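Local coordinates for protein phiAB6 tailspike (Unidentified phage, PDB 5JS4) that probably binds and fragments the exopolysaccharide of Acinetobacter baumannii as a trimeric beta-helical tailspike of the phage, at residues N242-D247 with Q264-S269; K628-K631 with Y637-E640. All blocks are in the same frame, centred on the assembly; numbering follows the deposited sequence.

In the fold
The two contacts lie far apart on an elongated chain, with centres about 100 Å apart and nearest atoms about 89 Å apart. They sit on opposite sides of the chain's centre and share no strand, helix or sheet. Contact 1 comes first along the chain and closes before contact 2 opens. It packs helix 260-268 against the loop before it, next to strand 275-277 at the N-terminal end of the parallel beta-helix, where subunits of the trimer meet. Contact 2 is a hairpin of strands 627-633 and 636-641 in a separate antiparallel region near the C-terminus, where no other chain of the assembly touches it. The two therefore pack independently.

Contact 1. Residues N242-D247 with Q264-S269; sequences NLITVD and QAYCDS
Tyr266 carries this contact from the side of helix 260-268, and its ring meets Ile244, Thr245 and Val246. The apolar part is small. Ile244 CG2 lies 4.1 Å from Tyr266 CE2, and Val246 CG1 is 4.3 Å from Tyr266 CD2.

The polar backbone meets the ring at its edge. Thr245 O lies near the ring plane, 3.5 Å from Tyr266 CD2. Ile244 O is also at the edge, 3.4 Å from Tyr266 OH, but no hydrogen bond crosses between 242-247 and 264-269. The hydroxyl is instead hydrogen-bonded to Asn275 O, which helps fix the ring. With chi1 at -179°, the tyrosine ring swings out opposite the backbone N, off the helix and toward the loop.

The loop is shaped by an ST turn. Asp247 N donates to Thr245 OG1 over 3.0 Å, and the same OG1 is hydrogen-bonded to Asn242 OD1 of a neighbouring subunit.

Phe249 meets the Tyr266 ring with the planes at about 70°. A helix just ahead of the first parallel strands is consistent with the N-terminal cap of a parallel beta-helix. Val246 and Tyr266 both touch Leu276, and Val246 shares backbone hydrogen bonding with Tyr277, which ties the loop to strand 275-277 beside the helix.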
loop_
_atom_site.group_PDB
_atom_site.type_symbol
_atom_site.label_atom_id
_atom_site.label_comp_id
_atom_site.label_asym_id
_atom_site.label_seq_id
_atom_site.Cartn_x
_atom_site.Cartn_y
_atom_site.Cartn_z
ATOM N N ASN A 242 37.940 13.098 -14.769
ATOM C CA ASN A 242 36.500 13.301 -14.568
ATOM C C ASN A 242 35.699 12.006 -14.653
ATOM O O ASN A 242 34.798 11.779 -13.848
ATOM C CB ASN A 242 35.932 14.307 -15.581
ATOM C CG ASN A 242 36.336 15.749 -15.304
ATOM O OD1 ASN A 242 36.178 16.611 -16.174
ATOM N ND2 ASN A 242 36.824 16.035 -14.105
ATOM N N LEU A 243 36.026 11.173 -15.636
ATOM C CA LEU A 243 35.356 9.892 -15.835
ATOM C C LEU A 243 36.378 8.867 -16.304
ATOM O O LEU A 243 37.040 9.070 -17.322
ATOM C CB LEU A 243 34.230 10.033 -16.866
ATOM C CG LEU A 243 33.520 8.754 -17.329
ATOM C CD1 LEU A 243 32.789 8.072 -16.184
ATOM C CD2 LEU A 243 32.556 9.076 -18.459
ATOM N N ILE A 244 36.504 7.780 -15.545
ATOM C CA ILE A 244 37.414 6.686 -15.863
ATOM C C ILE A 244 36.572 5.422 -16.031
ATOM O O ILE A 244 35.698 5.145 -15.215
ATOM C CB ILE A 244 38.460 6.483 -14.743
ATOM C CG1 ILE A 244 39.225 7.784 -14.486
ATOM C CG2 ILE A 244 39.438 5.375 -15.110
ATOM C CD1 ILE A 244 39.970 7.816 -13.170
ATOM N N THR A 245 36.828 4.670 -17.100
ATOM C CA THR A 245 36.095 3.433 -17.384
ATOM C C THR A 245 37.074 2.293 -17.632
ATOM O O THR A 245 38.288 2.493 -17.634
ATOM C CB THR A 245 35.176 3.563 -18.622
ATOM O OG1 THR A 245 35.952 3.445 -19.819
ATOM C CG2 THR A 245 34.420 4.889 -18.626
ATOM N N VAL A 246 36.539 1.099 -17.863
ATOM C CA VAL A 246 37.372 -0.049 -18.216
ATOM C C VAL A 246 38.163 0.181 -19.512
ATOM O O VAL A 246 39.215 -0.424 -19.706
ATOM C CB VAL A 246 36.561 -1.364 -18.305
ATOM C CG1 VAL A 246 36.025 -1.746 -16.931
ATOM C CG2 VAL A 246 35.433 -1.267 -19.329
ATOM N N ASP A 247 37.669 1.061 -20.382
ATOM C CA ASP A 247 38.393 1.421 -21.609
ATOM C C ASP A 247 39.769 2.019 -21.309
ATOM O O ASP A 247 40.707 1.834 -22.084
ATOM C CB ASP A 247 37.586 2.401 -22.465
ATOM C CG ASP A 247 36.286 1.809 -22.977
ATOM O OD1 ASP A 247 35.977 0.639 -22.657
ATOM O OD2 ASP A 247 35.569 2.521 -23.707
ATOM N N GLN A 264 39.802 -6.275 -14.281
ATOM C CA GLN A 264 40.536 -6.485 -13.035
ATOM C C GLN A 264 41.531 -5.358 -12.762
ATOM O O GLN A 264 41.670 -4.913 -11.621
ATOM C CB GLN A 264 41.261 -7.834 -13.035
ATOM C CG GLN A 264 41.705 -8.267 -11.646
ATOM C CD GLN A 264 40.528 -8.396 -10.700
ATOM O OE1 GLN A 264 39.656 -9.236 -10.909
ATOM N NE2 GLN A 264 40.484 -7.553 -9.667
ATOM N N ALA A 265 42.216 -4.900 -13.808
ATOM C CA ALA A 265 43.155 -3.785 -13.688
ATOM C C ALA A 265 42.449 -2.529 -13.186
ATOM O O ALA A 265 42.975 -1.805 -12.341
ATOM C CB ALA A 265 43.832 -3.517 -15.022
ATOM N N TYR A 266 41.249 -2.282 -13.704
ATOM C CA TYR A 266 40.431 -1.167 -13.238
ATOM C C TYR A 266 40.191 -1.258 -11.730
ATOM O O TYR A 266 40.372 -0.281 -11.002
ATOM C CB TYR A 266 39.087 -1.151 -13.972
ATOM C CG TYR A 266 38.186 -0.011 -13.561
ATOM C CD1 TYR A 266 37.520 -0.028 -12.340
ATOM C CD2 TYR A 266 38.003 1.088 -14.393
ATOM C CE1 TYR A 266 36.709 1.019 -11.955
ATOM C CE2 TYR A 266 37.182 2.135 -14.021
ATOM C CZ TYR A 266 36.539 2.093 -12.799
ATOM O OH TYR A 266 35.724 3.126 -12.421
ATOM N N CYS A 267 39.774 -2.435 -11.274
ATOM C CA CYS A 267 39.440 -2.642 -9.865
ATOM C C CYS A 267 40.666 -2.627 -8.953
ATOM O O CYS A 267 40.547 -2.336 -7.764
ATOM C CB CYS A 267 38.663 -3.946 -9.689
ATOM S SG CYS A 267 37.068 -3.938 -10.537
ATOM N N ASP A 268 41.835 -2.941 -9.512
ATOM C CA ASP A 268 43.094 -2.926 -8.760
ATOM C C ASP A 268 43.777 -1.556 -8.770
ATOM O O ASP A 268 44.726 -1.331 -8.017
ATOM C CB ASP A 268 44.062 -3.967 -9.331
ATOM C CG ASP A 268 43.571 -5.394 -9.159
ATOM O OD1 ASP A 268 42.572 -5.626 -8.444
ATOM O OD2 ASP A 268 44.199 -6.294 -9.748
ATOM N N SER A 269 43.296 -0.644 -9.616
ATOM C CA SER A 269 43.937 0.657 -9.808
ATOM C C SER A 269 43.720 1.611 -8.640
ATOM O O SER A 269 42.645 1.645 -8.047
ATOM C CB SER A 269 43.416 1.320 -11.089
ATOM O OG SER A 269 43.903 2.647 -11.207
#

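Contact 2. Residues K628-K631 with Y637-E640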
loop_
_atom_site.group_PDB
_atom_site.type_symbol
_atom_site.label_atom_id
_atom_site.label_comp_id
_atom_site.label_asym_id
_atom_site.label_seq_id
_atom_site.Cartn_x
_atom_site.Cartn_y
_atom_site.Cartn_z
ATOM N N LYS A 628 -34.259 -22.006 39.597
ATOM C CA LYS A 628 -34.849 -23.330 39.375
ATOM C C LYS A 628 -36.267 -23.329 39.920
ATOM O O LYS A 628 -36.648 -22.431 40.677
ATOM C CB LYS A 628 -34.024 -24.433 40.048
ATOM C CG LYS A 628 -33.984 -24.362 41.564
ATOM C CD LYS A 628 -33.274 -25.578 42.138
ATOM C CE LYS A 628 -33.214 -25.517 43.649
ATOM N NZ LYS A 628 -32.565 -26.735 44.206
ATOM N N ILE A 629 -37.045 -24.338 39.545
ATOM C CA ILE A 629 -38.406 -24.476 40.044
ATOM C C ILE A 629 -38.469 -25.687 40.952
ATOM O O ILE A 629 -38.068 -26.783 40.555
ATOM C CB ILE A 629 -39.440 -24.638 38.911
ATOM C CG1 ILE A 629 -39.266 -23.522 37.877
ATOM C CG2 ILE A 629 -40.847 -24.647 39.498
ATOM C CD1 ILE A 629 -40.233 -23.580 36.709
ATOM N N VAL A 630 -38.975 -25.484 42.164
ATOM C CA VAL A 630 -39.143 -26.570 43.120
ATOM C C VAL A 630 -40.560 -26.576 43.668
ATOM O O VAL A 630 -41.210 -25.529 43.766
ATOM C CB VAL A 630 -38.143 -26.480 44.293
ATOM C CG1 VAL A 630 -36.716 -26.578 43.783
ATOM C CG2 VAL A 630 -38.342 -25.202 45.093
ATOM N N LYS A 631 -41.032 -27.761 44.028
ATOM C CA LYS A 631 -42.318 -27.903 44.680
ATOM C C LYS A 631 -42.176 -27.556 46.156
ATOM O O LYS A 631 -41.334 -28.122 46.858
ATOM C CB LYS A 631 -42.843 -29.327 44.522
ATOM C CG LYS A 631 -44.205 -29.554 45.156
ATOM C CD LYS A 631 -44.662 -30.986 44.975
ATOM C CE LYS A 631 -45.920 -31.273 45.770
ATOM N NZ LYS A 631 -46.333 -32.696 45.635
ATOM N N TYR A 637 -45.417 -23.895 43.841
ATOM C CA TYR A 637 -44.074 -24.041 43.293
ATOM C C TYR A 637 -43.313 -22.743 43.450
ATOM O O TYR A 637 -43.888 -21.675 43.290
ATOM C CB TYR A 637 -44.168 -24.448 41.814
ATOM C CG TYR A 637 -44.793 -25.810 41.690
ATOM C CD1 TYR A 637 -46.170 -25.976 41.799
ATOM C CD2 TYR A 637 -44.005 -26.943 41.552
ATOM C CE1 TYR A 637 -46.749 -27.229 41.745
ATOM C CE2 TYR A 637 -44.574 -28.199 41.495
ATOM C CZ TYR A 637 -45.943 -28.339 41.598
ATOM O OH TYR A 637 -46.514 -29.584 41.547
ATOM N N ARG A 638 -42.029 -22.836 43.778
ATOM C CA ARG A 638 -41.170 -21.661 43.854
ATOM C C ARG A 638 -40.243 -21.624 42.655
ATOM O O ARG A 638 -39.509 -22.579 42.411
ATOM C CB ARG A 638 -40.313 -21.674 45.124
ATOM C CG ARG A 638 -41.088 -21.597 46.425
ATOM C CD ARG A 638 -40.168 -21.226 47.582
ATOM N NE ARG A 638 -39.095 -22.196 47.760
ATOM C CZ ARG A 638 -39.154 -23.283 48.533
ATOM N NH1 ARG A 638 -40.248 -23.576 49.228
ATOM N NH2 ARG A 638 -38.099 -24.088 48.610
ATOM N N VAL A 639 -40.296 -20.522 41.912
ATOM C CA VAL A 639 -39.273 -20.178 40.935
ATOM C C VAL A 639 -38.266 -19.358 41.731
ATOM O O VAL A 639 -38.463 -18.159 41.963
ATOM C CB VAL A 639 -39.852 -19.381 39.745
ATOM C CG1 VAL A 639 -38.773 -19.095 38.715
ATOM C CG2 VAL A 639 -41.017 -20.132 39.114
ATOM N N GLU A 640 -37.207 -20.026 42.182
ATOM C CA GLU A 640 -36.349 -19.500 43.244
ATOM C C GLU A 640 -34.883 -19.446 42.857
ATOM O O GLU A 640 -34.422 -20.186 41.986
ATOM C CB GLU A 640 -36.493 -20.354 44.506
ATOM C CG GLU A 640 -36.085 -21.807 44.322
ATOM C CD GLU A 640 -35.999 -22.575 45.626
ATOM O OE1 GLU A 640 -36.713 -22.222 46.586
ATOM O OE2 GLU A 640 -35.218 -23.545 45.679
#
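A beta hairpin pairs 628-631 with 637-640 as antiparallel strands. In the hydrogen-bonded pair Lys628 and Glu640, Glu640 N reaches Lys628 O at 2.9 Å and Lys628 N bonds Glu640 O. Val630 and Arg638 form the next such pair, with Arg638 N 2.8 Å from Val630 O. Between them, Ile629 faces Val639 in a non-hydrogen-bonded pair.

The hairpin continues into an antiparallel sheet through strand 690-699, whose Val696 and Phe694 bond the backbones of Tyr637 and Val639. Ile629 CG1 meets Val639 CG2 at 4.0 Å, and both side chains pack on Leu612. Lys631 CB approaches the Tyr637 ring obliquely, 3.7 Å from CE2; Lys631 NZ forms a salt bridge with Asp707.

The face of Lys628, Val630, Arg638 and Glu640 is mostly charged. Arg638 NE forms a salt bridge with Glu640 OE1 at 2.7 Å, meeting it on the anti side; Arg638 NH1 has another with Glu632. Val630 CG2 sits over one guanidinium face and touches the Glu640 carboxylate. Lys628 (chi1 65°) and Glu640 (chi1 61°) both hold CG between backbone N and carbonyl carbon, which sets them side by side. Lys628 NZ is 4.4 Å from Glu640 OE2, too far for a salt bridge, though they probably attract.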